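Local coordinates for tissue factor pathway inhibitor 2 (PDB 1ZR0), which inhibits trypsin, plasmin and the factor VIIa/tissue factor complex, and factor Xa only weakly, the piece described here being its first Kunitz domain, at residues B[51-54]-B[55-59]. Residues are numbered along the deposited sequence; the frame is centred on the assembly and turned at random.
Sequences TWEA and CDDAC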
ATOM      1  N   THR B  51      -2.573  20.427   0.844  1.00 26.65           N
ATOM      2  CA  THR B  51      -3.613  21.182   1.525  1.00 27.82           C
ATOM      3  C   THR B  51      -4.463  21.978   0.559  1.00 29.47           C
ATOM      4  O   THR B  51      -3.980  22.319  -0.529  1.00 27.52           O
ATOM      5  CB  THR B  51      -3.024  22.133   2.617  1.00 29.96           C
ATOM      6  OG1 THR B  51      -2.287  23.195   1.976  1.00 27.45           O
ATOM      7  CG2 THR B  51      -2.037  21.406   3.536  1.00 29.61           C
ATOM      8  N   TRP B  52      -5.712  22.289   0.917  1.00 29.66           N
ATOM      9  CA  TRP B  52      -6.531  23.131   0.063  1.00 29.69           C
ATOM     10  C   TRP B  52      -5.821  24.531  -0.141  1.00 29.32           C
ATOM     11  O   TRP B  52      -5.709  25.034  -1.251  1.00 28.48           O
ATOM     12  CB  TRP B  52      -7.905  23.282   0.653  1.00 29.57           C
ATOM     13  CG  TRP B  52      -8.754  24.176  -0.135  1.00 28.62           C
ATOM     14  CD1 TRP B  52      -9.535  23.852  -1.175  1.00 31.55           C
ATOM     15  CD2 TRP B  52      -8.808  25.610  -0.023  1.00 32.86           C
ATOM     16  NE1 TRP B  52     -10.102  24.989  -1.696  1.00 31.89           N
ATOM     17  CE2 TRP B  52      -9.663  26.075  -1.010  1.00 30.97           C
ATOM     18  CE3 TRP B  52      -8.191  26.542   0.826  1.00 36.51           C
ATOM     19  CZ2 TRP B  52      -9.986  27.452  -1.173  1.00 33.85           C
ATOM     20  CZ3 TRP B  52      -8.513  27.925   0.661  1.00 39.19           C
ATOM     21  CH2 TRP B  52      -9.421  28.331  -0.322  1.00 34.03           C
ATOM     22  N   GLU B  53      -5.259  25.052   0.935  1.00 29.55           N
ATOM     23  CA  GLU B  53      -4.574  26.382   0.906  1.00 30.65           C
ATOM     24  C   GLU B  53      -3.451  26.424  -0.107  1.00 28.61           C
ATOM     25  O   GLU B  53      -3.325  27.381  -0.880  1.00 31.92           O
ATOM     26  CB  GLU B  53      -4.076  26.686   2.326  1.00 32.76           C
ATOM     27  CG  GLU B  53      -3.402  28.030   2.470  1.00 38.99           C
ATOM     28  CD  GLU B  53      -4.360  29.218   2.530  1.00 49.14           C
ATOM     29  OE1 GLU B  53      -5.594  29.004   2.592  1.00 54.70           O
ATOM     30  OE2 GLU B  53      -3.854  30.402   2.555  1.00 53.58           O
ATOM     31  N   ALA B  54      -2.617  25.397  -0.131  1.00 29.40           N
ATOM     32  CA  ALA B  54      -1.510  25.301  -1.046  1.00 29.86           C
ATOM     33  C   ALA B  54      -1.940  25.322  -2.492  1.00 29.79           C
ATOM     34  O   ALA B  54      -1.379  26.102  -3.334  1.00 27.96           O
ATOM     35  CB  ALA B  54      -0.703  24.109  -0.778  1.00 28.43           C
ATOM     36  N   CYS B  55      -2.946  24.500  -2.796  1.00 27.85           N
ATOM     37  CA  CYS B  55      -3.608  24.518  -4.086  1.00 27.38           C
ATOM     38  C   CYS B  55      -4.206  25.873  -4.450  1.00 27.21           C
ATOM     39  O   CYS B  55      -3.980  26.377  -5.555  1.00 29.33           O
ATOM     40  CB  CYS B  55      -4.670  23.352  -4.143  1.00 25.41           C
ATOM     41  SG  CYS B  55      -5.289  23.071  -5.786  1.00 29.27           S
ATOM     42  N   ASP B  56      -4.956  26.473  -3.549  1.00 27.94           N
ATOM     43  CA  ASP B  56      -5.621  27.763  -3.744  1.00 28.55           C
ATOM     44  C   ASP B  56      -4.558  28.852  -4.061  1.00 28.45           C
ATOM     45  O   ASP B  56      -4.730  29.600  -5.045  1.00 30.05           O
ATOM     46  CB  ASP B  56      -6.349  28.115  -2.479  1.00 27.32           C
ATOM     47  CG  ASP B  56      -7.240  29.374  -2.598  1.00 32.45           C
ATOM     48  OD1 ASP B  56      -8.097  29.546  -3.496  1.00 30.85           O
ATOM     49  OD2 ASP B  56      -7.073  30.254  -1.815  1.00 36.73           O
ATOM     50  N   ASP B  57      -3.504  28.875  -3.301  1.00 29.11           N
ATOM     51  CA  ASP B  57      -2.358  29.835  -3.559  1.00 29.85           C
ATOM     52  C   ASP B  57      -1.659  29.578  -4.868  1.00 29.59           C
ATOM     53  O   ASP B  57      -1.511  30.509  -5.713  1.00 28.45           O
ATOM     54  CB  ASP B  57      -1.373  29.797  -2.432  1.00 30.90           C
ATOM     55  CG  ASP B  57      -1.944  30.252  -1.135  1.00 34.22           C
ATOM     56  OD1 ASP B  57      -2.914  31.005  -1.069  1.00 39.43           O
ATOM     57  OD2 ASP B  57      -1.412  29.848  -0.096  1.00 36.21           O
ATOM     58  N   ALA B  58      -1.308  28.295  -5.153  1.00 27.68           N
ATOM     59  CA  ALA B  58      -0.652  27.955  -6.381  1.00 28.40           C
ATOM     60  C   ALA B  58      -1.405  28.264  -7.653  1.00 28.00           C
ATOM     61  O   ALA B  58      -0.796  28.591  -8.702  1.00 27.74           O
ATOM     62  CB  ALA B  58      -0.147  26.594  -6.360  1.00 26.94           C
ATOM     63  N   CYS B  59      -2.725  28.157  -7.580  1.00 27.94           N
ATOM     64  CA  CYS B  59      -3.598  28.212  -8.733  1.00 28.14           C
ATOM     65  C   CYS B  59      -4.455  29.446  -8.656  1.00 27.52           C
ATOM     66  O   CYS B  59      -5.514  29.533  -9.266  1.00 29.66           O
ATOM     67  CB  CYS B  59      -4.431  26.871  -8.816  1.00 27.71           C
ATOM     68  SG  CYS B  59      -3.373  25.426  -8.986  1.00 28.77           S
TER
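Trp52 and Asp56, one helical turn apart, run side by side in the same direction: Asp56 CB covers the benzene half of the indole, and the carboxylate overhangs the rim beyond CH2, its plane 19° from that of the ring. Asp56 CB makes a CH-pi contact, 3.8 Å from the centroid of the six-membered ring, while CG comes within 3.3 Å of Trp52 CH2 at the rim. The match depends on both first torsions: Trp52 (chi1 177°) and Asp56 each swing CG opposite the backbone N, giving their side chains a common heading. Beneath this contact, Asp56 N donates to Trp52 O at 2.8 Å, an almost linear bond. This short helix, 52-58, is the C-terminal helix of the Kunitz fold, tied down by disulfides from Cys55 to Cys34 and from Cys59 to Cys9; Trp52 also touches Tyr25 of strand 22-28. At the helix start, Thr51 is the N-cap: its OG1 accepts from Ala54 N at 3.1 Å, whereas Cys55 N reaches Thr51 O only weakly. On the outer surface, Glu53 bends at chi2 (77°), and its OE2 stands 3.6 Å from Asp57 OD2, the carboxylates perpendicular. These like charges probably favour protonation of one carboxylate, an effect partly offset by the nearby helix N-terminus. Asp57 N bonds to Glu53 O and, one residue on, Ala58 N to Ala54 O, each at 2.9 Å; the Ala58 methyl rests against Phe49.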